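Local structure of RctB replication initiator protein (5UBE) at residues I31-H36 with I115-L120; F94-V99 with K108-R113. The protein probably initiates replication of the second chromosome of Vibrio cholerae by binding DNA, a task in which its N-terminal helix-turn-helix domain is likely to share. One frame throughout, in Å; residues are numbered along the deposited sequence.

In the fold
Contact 2 pairs the strands of the hairpin 94-100/108-114, and contact 1 ties the end of helix 26-34 to the short helix 117-120 that follows this hairpin in the chain. Their centres lie about 19 Å apart, yet the two are directly joined at Ile115, where strand 108-114 runs out toward helix 117-120. Ile115 CD1 packs against the backbone of contact 2, 3.3 Å from Lys95 N, while Ile115 O serves contact 1. Phe94 of contact 2 and Tyr34 of contact 1 both reach Leu48 on helix 42-55. Contact 2 thus pairs the hairpin, and contact 1 packs the helix that follows it against helix 26-34.

Contact 1 of 2, residues I31-H36 with I115-L120; sequences IEQYQH and INPNQL
Tyr34, near the end of helix 26-34, hydrogen-bonds across the contact: its OH donates to Ile115 O across 2.6 Å, a short distance for such a bond. The acceptor lies at the edge of the tyrosine ring, near its plane. Seen from the carbonyl, the hydroxyl stands 32° off the peptide plane, with a C=O...O angle of 134°. Tyr34 CG is anti to the carbonyl carbon and lies beside the backbone N (chi1 -72°). The hydroxyl at the far end of the ring reaches Ile115 O in the loop before helix 117-120.

The apolar contacts gather on the CE1 side of the same ring. Pro117 CG comes to 3.8 Å from Tyr34 CE1, and Leu120 CD1 to 3.6 Å from the same atom. These two groups lie on opposite sides of the ring plane, each approaching obliquely, and both side chains cross the tyrosine at about a right angle. Gln33 adds a looser, more exposed contact, laying its OE1 3.8 Å from Pro117 CG. Phe37 also packs on Pro117 and Leu120, and Trp30, a turn earlier in helix 26-34, meets Pro117 as well.

Within 115-120, Asn116 is the N-cap of the short helix. Its OD1 accepts from Asn118 N at 2.9 Å, which satisfies an amide of the first turn.

A largely buried tyrosine is therefore held both at its hydroxyl, by a backbone carbonyl, and near CE1, by proline and leucine carbons from opposite sides of the ring plane. Because the acceptor belongs to the main chain, the bond ties the tyrosine to the chain between strand 108-114 and helix 117-120 and probably helps set its path, rather than the pose of another side chain.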
ATOM      1  N   ILE A  31      11.836  -4.116   0.806  1.00 28.90           N
ATOM      2  CA  ILE A  31      11.598  -3.706  -0.580  1.00 30.43           C
ATOM      3  C   ILE A  31      12.816  -4.003  -1.442  1.00 36.93           C
ATOM      4  O   ILE A  31      12.689  -4.468  -2.581  1.00 35.70           O
ATOM      5  CB  ILE A  31      11.200  -2.214  -0.628  1.00 37.39           C
ATOM      6  CG1 ILE A  31       9.759  -2.041  -0.151  1.00 32.35           C
ATOM      7  CG2 ILE A  31      11.389  -1.622  -2.033  1.00 36.25           C
ATOM      8  CD1 ILE A  31       9.349  -0.569   0.107  1.00 27.36           C
ATOM      9  N   GLU A  32      14.015  -3.744  -0.915  1.00 40.64           N
ATOM     10  CA  GLU A  32      15.222  -4.171  -1.617  1.00 45.55           C
ATOM     11  C   GLU A  32      15.313  -5.687  -1.700  1.00 47.40           C
ATOM     12  O   GLU A  32      15.834  -6.222  -2.684  1.00 43.74           O
ATOM     13  CB  GLU A  32      16.464  -3.596  -0.933  1.00 47.92           C
ATOM     14  CG  GLU A  32      16.432  -2.057  -0.853  1.00 71.08           C
ATOM     15  CD  GLU A  32      17.757  -1.436  -0.434  1.00 79.74           C
ATOM     16  OE1 GLU A  32      18.554  -2.115   0.254  1.00 82.92           O
ATOM     17  OE2 GLU A  32      17.994  -0.261  -0.800  1.00 78.03           O
ATOM     18  N   GLN A  33      14.805  -6.399  -0.693  1.00 39.88           N
ATOM     19  CA  GLN A  33      14.860  -7.856  -0.752  1.00 39.79           C
ATOM     20  C   GLN A  33      13.824  -8.438  -1.705  1.00 44.97           C
ATOM     21  O   GLN A  33      14.074  -9.493  -2.296  1.00 36.66           O
ATOM     22  CB  GLN A  33      14.677  -8.462   0.639  1.00 39.37           C
ATOM     23  CG  GLN A  33      15.858  -8.250   1.560  1.00 32.52           C
ATOM     24  CD  GLN A  33      15.613  -8.845   2.925  1.00 42.68           C
ATOM     25  OE1 GLN A  33      14.664  -8.471   3.600  1.00 39.65           O
ATOM     26  NE2 GLN A  33      16.449  -9.803   3.326  1.00 41.32           N
ATOM     27  N   TYR A  34      12.673  -7.770  -1.878  1.00 41.64           N
ATOM     28  CA  TYR A  34      11.648  -8.272  -2.798  1.00 32.55           C
ATOM     29  C   TYR A  34      12.186  -8.429  -4.213  1.00 32.76           C
ATOM     30  O   TYR A  34      11.693  -9.262  -4.983  1.00 32.54           O
ATOM     31  CB  TYR A  34      10.451  -7.322  -2.841  1.00 32.18           C
ATOM     32  CG  TYR A  34       9.557  -7.280  -1.626  1.00 41.88           C
ATOM     33  CD1 TYR A  34       9.362  -8.397  -0.824  1.00 35.45           C
ATOM     34  CD2 TYR A  34       8.878  -6.104  -1.299  1.00 36.30           C
ATOM     35  CE1 TYR A  34       8.525  -8.339   0.279  1.00 33.77           C
ATOM     36  CE2 TYR A  34       8.047  -6.038  -0.207  1.00 37.22           C
ATOM     37  CZ  TYR A  34       7.865  -7.155   0.573  1.00 29.18           C
ATOM     38  OH  TYR A  34       7.022  -7.053   1.653  1.00 30.66           O
ATOM     39  N   GLN A  35      13.184  -7.627  -4.581  1.00 32.62           N
ATOM     40  CA  GLN A  35      13.675  -7.622  -5.951  1.00 38.00           C
ATOM     41  C   GLN A  35      14.410  -8.898  -6.326  1.00 38.45           C
ATOM     42  O   GLN A  35      14.736  -9.066  -7.505  1.00 39.18           O
ATOM     43  CB  GLN A  35      14.570  -6.404  -6.165  1.00 42.69           C
ATOM     44  CG  GLN A  35      13.802  -5.081  -6.094  1.00 45.86           C
ATOM     45  CD  GLN A  35      14.705  -3.920  -5.767  1.00 65.14           C
ATOM     46  OE1 GLN A  35      14.336  -3.007  -5.012  1.00 64.44           O
ATOM     47  NE2 GLN A  35      15.911  -3.952  -6.317  1.00 73.24           N
ATOM     48  N   HIS A  36      14.689  -9.785  -5.358  1.00 36.65           N
ATOM     49  CA  HIS A  36      15.210 -11.119  -5.624  1.00 38.36           C
ATOM     50  C   HIS A  36      14.131 -12.089  -6.075  1.00 34.80           C
ATOM     51  O   HIS A  36      14.464 -13.215  -6.455  1.00 37.39           O
ATOM     52  CB  HIS A  36      15.882 -11.727  -4.376  1.00 38.68           C
ATOM     53  CG  HIS A  36      17.085 -10.983  -3.874  1.00 49.03           C
ATOM     54  ND1 HIS A  36      18.376 -11.403  -4.118  1.00 51.74           N
ATOM     55  CD2 HIS A  36      17.193  -9.888  -3.081  1.00 55.86           C
ATOM     56  CE1 HIS A  36      19.226 -10.582  -3.527  1.00 57.66           C
ATOM     57  NE2 HIS A  36      18.533  -9.651  -2.894  1.00 54.09           N
ATOM     58  N   ILE A 115       4.356  -7.999   3.522  1.00 34.91           N
ATOM     59  CA  ILE A 115       4.597  -9.348   4.014  1.00 30.70           C
ATOM     60  C   ILE A 115       6.102  -9.563   4.067  1.00 31.12           C
ATOM     61  O   ILE A 115       6.821  -9.234   3.118  1.00 31.94           O
ATOM     62  CB  ILE A 115       3.912 -10.411   3.126  1.00 36.07           C
ATOM     63  CG1 ILE A 115       2.429 -10.081   2.941  1.00 40.83           C
ATOM     64  CG2 ILE A 115       4.035 -11.790   3.761  1.00 48.37           C
ATOM     65  CD1 ILE A 115       1.645 -11.142   2.209  1.00 48.97           C
ATOM     66  N   ASN A 116       6.574 -10.088   5.187  1.00 34.44           N
ATOM     67  CA  ASN A 116       7.996 -10.333   5.376  1.00 28.23           C
ATOM     68  C   ASN A 116       8.515 -11.259   4.281  1.00 34.90           C
ATOM     69  O   ASN A 116       7.894 -12.295   4.009  1.00 35.40           O
ATOM     70  CB  ASN A 116       8.222 -10.950   6.761  1.00 35.95           C
ATOM     71  CG  ASN A 116       9.674 -10.930   7.182  1.00 38.90           C
ATOM     72  OD1 ASN A 116      10.559 -11.349   6.432  1.00 41.55           O
ATOM     73  ND2 ASN A 116       9.931 -10.438   8.388  1.00 35.07           N
ATOM     74  N   PRO A 117       9.629 -10.932   3.626  1.00 28.92           N
ATOM     75  CA  PRO A 117      10.178 -11.854   2.621  1.00 35.54           C
ATOM     76  C   PRO A 117      10.452 -13.253   3.163  1.00 42.19           C
ATOM     77  O   PRO A 117      10.299 -14.232   2.421  1.00 34.11           O
ATOM     78  CB  PRO A 117      11.471 -11.159   2.172  1.00 37.41           C
ATOM     79  CG  PRO A 117      11.249  -9.696   2.496  1.00 30.54           C
ATOM     80  CD  PRO A 117      10.442  -9.712   3.769  1.00 33.02           C
ATOM     81  N   ASN A 118      10.845 -13.380   4.436  1.00 35.08           N
ATOM     82  CA  ASN A 118      11.020 -14.713   5.015  1.00 43.65           C
ATOM     83  C   ASN A 118       9.719 -15.499   4.990  1.00 49.26           C
ATOM     84  O   ASN A 118       9.735 -16.725   4.818  1.00 43.74           O
ATOM     85  CB  ASN A 118      11.535 -14.614   6.449  1.00 50.31           C
ATOM     86  CG  ASN A 118      12.864 -13.898   6.541  1.00 60.91           C
ATOM     87  OD1 ASN A 118      13.707 -14.015   5.651  1.00 64.38           O
ATOM     88  ND2 ASN A 118      13.060 -13.152   7.626  1.00 50.73           N
ATOM     89  N   GLN A 119       8.587 -14.810   5.155  1.00 32.95           N
ATOM     90  CA  GLN A 119       7.280 -15.445   5.020  1.00 37.87           C
ATOM     91  C   GLN A 119       6.941 -15.743   3.564  1.00 45.40           C
ATOM     92  O   GLN A 119       6.361 -16.794   3.263  1.00 35.05           O
ATOM     93  CB  GLN A 119       6.208 -14.545   5.637  1.00 43.91           C
ATOM     94  CG  GLN A 119       4.833 -15.175   5.719  1.00 53.22           C
ATOM     95  CD  GLN A 119       4.712 -16.164   6.866  1.00 77.29           C
ATOM     96  OE1 GLN A 119       5.667 -16.391   7.619  1.00 67.93           O
ATOM     97  NE2 GLN A 119       3.531 -16.758   7.009  1.00 81.34           N
ATOM     98  N   LEU A 120       7.273 -14.821   2.653  1.00 43.87           N
ATOM     99  CA  LEU A 120       6.963 -15.012   1.235  1.00 46.02           C
ATOM    100  C   LEU A 120       7.492 -16.338   0.724  1.00 39.18           C
ATOM    101  O   LEU A 120       6.798 -17.067   0.002  1.00 35.75           O
ATOM    102  CB  LEU A 120       7.568 -13.889   0.396  1.00 36.04           C
ATOM    103  CG  LEU A 120       7.083 -12.473   0.638  1.00 56.73           C
ATOM    104  CD1 LEU A 120       7.334 -11.644  -0.609  1.00 53.90           C
ATOM    105  CD2 LEU A 120       5.633 -12.571   0.931  1.00 54.38           C
TER

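Contact 2 of 2, residues F94-V99 with K108-R113; sequences FKQIPV and KTMLHR
Leu111, Val99 and Ile97 form the apolar centre on one face of the paired strands. Val99 CG1 rests 3.6 Å from Leu111 CB, the two side chains crossing obliquely, and Ile97 packs on Leu111 from the directly paired position, their CB atoms 4.0 Å apart. On the other face, Met110 is bent at chi2 (-53°) and lies beside Pro98, with its CE 3.7 Å from Pro98 CG. Farther along that face the edge of the His112 ring points at the face of Phe94 in a T-shaped pair, centroids 5.9 Å apart and planes at 90°. Leu85 of helix 78-91 touches both rings, and Phe21 meets both from strand 20-22.

The two strands are the arms of an antiparallel beta hairpin that follows helix 78-91, a position consistent with the wing of a winged helix-turn-helix domain. Reciprocal backbone hydrogen bonds join three pairs, Lys95 with Arg113, Ile97 with Leu111 and Val99 with Thr109; those of the middle pair are the shortest, 2.7 Å both from Ile97 N to Leu111 O and from Leu111 N to Ile97 O.

Toward the polar margin, Gln96 runs alongside His112, its amide plane 24° from the imidazole and its NE2 3.3 Å from His112 CE1. His112 ND1 is buried by the contact without a polar partner in the model. Beyond Ile97, the guanidinium of Arg113 carries CD1 of that isoleucine over the centre of one face, 3.5 Å from Arg113 CZ, while Arg113 NE forms a salt bridge with Glu22 OE1.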
ATOM      1  N   PHE A  94       1.768  -8.272  -0.570  1.00 32.42           N
ATOM      2  CA  PHE A  94       0.814  -7.650   0.332  1.00 31.91           C
ATOM      3  C   PHE A  94      -0.230  -8.651   0.787  1.00 32.72           C
ATOM      4  O   PHE A  94      -0.792  -9.388  -0.031  1.00 39.27           O
ATOM      5  CB  PHE A  94       0.055  -6.496  -0.342  1.00 37.21           C
ATOM      6  CG  PHE A  94       0.893  -5.321  -0.680  1.00 35.28           C
ATOM      7  CD1 PHE A  94       1.345  -4.468   0.318  1.00 33.44           C
ATOM      8  CD2 PHE A  94       1.185  -5.033  -2.010  1.00 30.59           C
ATOM      9  CE1 PHE A  94       2.101  -3.354   0.005  1.00 35.49           C
ATOM     10  CE2 PHE A  94       1.941  -3.926  -2.334  1.00 40.27           C
ATOM     11  CZ  PHE A  94       2.392  -3.081  -1.332  1.00 26.49           C
ATOM     12  N   LYS A  95      -0.529  -8.625   2.083  1.00 40.88           N
ATOM     13  CA  LYS A  95      -1.751  -9.218   2.602  1.00 39.52           C
ATOM     14  C   LYS A  95      -2.887  -8.206   2.484  1.00 43.85           C
ATOM     15  O   LYS A  95      -2.809  -7.101   3.050  1.00 35.30           O
ATOM     16  CB  LYS A  95      -1.569  -9.641   4.051  1.00 40.62           C
ATOM     17  CG  LYS A  95      -2.755 -10.384   4.629  1.00 52.54           C
ATOM     18  CD  LYS A  95      -2.446 -10.870   6.035  1.00 64.97           C
ATOM     19  CE  LYS A  95      -3.599 -11.677   6.608  1.00 70.18           C
ATOM     20  NZ  LYS A  95      -3.406 -11.947   8.057  1.00 73.68           N
ATOM     21  N   GLN A  96      -3.935  -8.586   1.753  1.00 39.96           N
ATOM     22  CA  GLN A  96      -5.129  -7.755   1.621  1.00 47.12           C
ATOM     23  C   GLN A  96      -6.047  -7.983   2.813  1.00 53.47           C
ATOM     24  O   GLN A  96      -6.490  -9.110   3.062  1.00 61.01           O
ATOM     25  CB  GLN A  96      -5.865  -8.063   0.323  1.00 43.26           C
ATOM     26  CG  GLN A  96      -5.058  -7.800  -0.927  1.00 49.88           C
ATOM     27  CD  GLN A  96      -5.946  -7.678  -2.152  1.00 51.77           C
ATOM     28  OE1 GLN A  96      -6.053  -8.615  -2.940  1.00 57.45           O
ATOM     29  NE2 GLN A  96      -6.597  -6.516  -2.315  1.00 48.82           N
ATOM     30  N   ILE A  97      -6.344  -6.908   3.533  1.00 49.41           N
ATOM     31  CA  ILE A  97      -7.162  -6.936   4.739  1.00 44.24           C
ATOM     32  C   ILE A  97      -8.359  -6.022   4.521  1.00 49.55           C
ATOM     33  O   ILE A  97      -8.172  -4.802   4.421  1.00 45.35           O
ATOM     34  CB  ILE A  97      -6.351  -6.469   5.955  1.00 43.00           C
ATOM     35  CG1 ILE A  97      -5.067  -7.298   6.087  1.00 47.88           C
ATOM     36  CG2 ILE A  97      -7.203  -6.504   7.223  1.00 45.41           C
ATOM     37  CD1 ILE A  97      -4.093  -6.766   7.128  1.00 45.52           C
ATOM     38  N   PRO A  98      -9.586  -6.533   4.423  1.00 48.92           N
ATOM     39  CA  PRO A  98     -10.743  -5.629   4.373  1.00 50.72           C
ATOM     40  C   PRO A  98     -10.957  -5.003   5.743  1.00 54.28           C
ATOM     41  O   PRO A  98     -10.887  -5.687   6.767  1.00 51.89           O
ATOM     42  CB  PRO A  98     -11.906  -6.546   3.972  1.00 52.38           C
ATOM     43  CG  PRO A  98     -11.265  -7.767   3.426  1.00 48.82           C
ATOM     44  CD  PRO A  98      -9.982  -7.927   4.191  1.00 54.07           C
ATOM     45  N   VAL A  99     -11.185  -3.688   5.753  1.00 52.14           N
ATOM     46  CA  VAL A  99     -11.348  -2.915   6.977  1.00 56.29           C
ATOM     47  C   VAL A  99     -12.588  -2.041   6.849  1.00 53.04           C
ATOM     48  O   VAL A  99     -13.071  -1.762   5.749  1.00 55.41           O
ATOM     49  CB  VAL A  99     -10.118  -2.036   7.287  1.00 48.85           C
ATOM     50  CG1 VAL A  99      -8.890  -2.900   7.485  1.00 48.48           C
ATOM     51  CG2 VAL A  99      -9.902  -1.021   6.175  1.00 40.20           C
ATOM     52  N   LYS A 108     -16.681  -0.478   3.318  1.00 56.92           N
ATOM     53  CA  LYS A 108     -15.334  -0.976   3.553  1.00 54.12           C
ATOM     54  C   LYS A 108     -14.388  -0.458   2.475  1.00 61.14           C
ATOM     55  O   LYS A 108     -14.811   0.045   1.428  1.00 56.34           O
ATOM     56  CB  LYS A 108     -15.289  -2.513   3.575  1.00 68.00           C
ATOM     57  CG  LYS A 108     -16.300  -3.176   4.496  1.00 68.28           C
ATOM     58  CD  LYS A 108     -16.085  -4.683   4.524  1.00 80.85           C
ATOM     59  CE  LYS A 108     -17.111  -5.389   5.396  1.00 95.04           C
ATOM     60  NZ  LYS A 108     -16.789  -6.837   5.549  1.00 92.06           N
ATOM     61  N   THR A 109     -13.091  -0.571   2.768  1.00 50.17           N
ATOM     62  CA  THR A 109     -12.009  -0.373   1.801  1.00 51.89           C
ATOM     63  C   THR A 109     -11.008  -1.505   2.019  1.00 41.52           C
ATOM     64  O   THR A 109     -11.246  -2.404   2.832  1.00 43.79           O
ATOM     65  CB  THR A 109     -11.363   1.015   1.946  1.00 45.08           C
ATOM     66  OG1 THR A 109     -10.806   1.156   3.259  1.00 54.11           O
ATOM     67  CG2 THR A 109     -12.392   2.106   1.717  1.00 62.98           C
ATOM     68  N   MET A 110      -9.876  -1.464   1.309  1.00 35.90           N
ATOM     69  CA  MET A 110      -8.844  -2.498   1.414  1.00 43.32           C
ATOM     70  C   MET A 110      -7.605  -1.968   2.131  1.00 40.78           C
ATOM     71  O   MET A 110      -7.061  -0.920   1.760  1.00 37.69           O
ATOM     72  CB  MET A 110      -8.436  -3.024   0.037  1.00 38.82           C
ATOM     73  CG  MET A 110      -9.050  -4.363  -0.323  1.00 46.12           C
ATOM     74  SD  MET A 110      -8.795  -5.634   0.920  1.00 60.55           S
ATOM     75  CE  MET A 110      -9.759  -6.960   0.187  1.00 64.41           C
ATOM     76  N   LEU A 111      -7.151  -2.701   3.142  1.00 41.39           N
ATOM     77  CA  LEU A 111      -5.889  -2.409   3.805  1.00 33.94           C
ATOM     78  C   LEU A 111      -4.832  -3.386   3.311  1.00 41.00           C
ATOM     79  O   LEU A 111      -5.101  -4.578   3.159  1.00 36.83           O
ATOM     80  CB  LEU A 111      -6.025  -2.502   5.325  1.00 35.59           C
ATOM     81  CG  LEU A 111      -4.767  -2.128   6.108  1.00 41.50           C
ATOM     82  CD1 LEU A 111      -4.403  -0.672   5.853  1.00 29.03           C
ATOM     83  CD2 LEU A 111      -4.966  -2.397   7.592  1.00 42.95           C
ATOM     84  N   HIS A 112      -3.633  -2.876   3.058  1.00 38.31           N
ATOM     85  CA  HIS A 112      -2.553  -3.672   2.492  1.00 31.19           C
ATOM     86  C   HIS A 112      -1.361  -3.582   3.420  1.00 30.41           C
ATOM     87  O   HIS A 112      -0.904  -2.479   3.741  1.00 32.26           O
ATOM     88  CB  HIS A 112      -2.195  -3.192   1.083  1.00 28.48           C
ATOM     89  CG  HIS A 112      -3.348  -3.263   0.144  1.00 34.35           C
ATOM     90  ND1 HIS A 112      -3.472  -4.245  -0.814  1.00 37.06           N
ATOM     91  CD2 HIS A 112      -4.472  -2.515   0.070  1.00 26.65           C
ATOM     92  CE1 HIS A 112      -4.609  -4.077  -1.465  1.00 33.21           C
ATOM     93  NE2 HIS A 112      -5.236  -3.035  -0.948  1.00 36.14           N
ATOM     94  N   ARG A 113      -0.865  -4.740   3.841  1.00 32.91           N
ATOM     95  CA  ARG A 113       0.227  -4.857   4.797  1.00 37.96           C
ATOM     96  C   ARG A 113       1.374  -5.590   4.124  1.00 29.68           C
ATOM     97  O   ARG A 113       1.168  -6.647   3.527  1.00 31.08           O
ATOM     98  CB  ARG A 113      -0.231  -5.606   6.053  1.00 33.03           C
ATOM     99  CG  ARG A 113       0.884  -6.267   6.858  1.00 41.39           C
ATOM    100  CD  ARG A 113       0.280  -6.996   8.040  1.00 43.83           C
ATOM    101  NE  ARG A 113      -0.700  -6.147   8.712  1.00 48.35           N
ATOM    102  CZ  ARG A 113      -1.593  -6.573   9.599  1.00 53.40           C
ATOM    103  NH1 ARG A 113      -1.646  -7.856   9.936  1.00 46.79           N
ATOM    104  NH2 ARG A 113      -2.438  -5.712  10.149  1.00 54.23           N
TER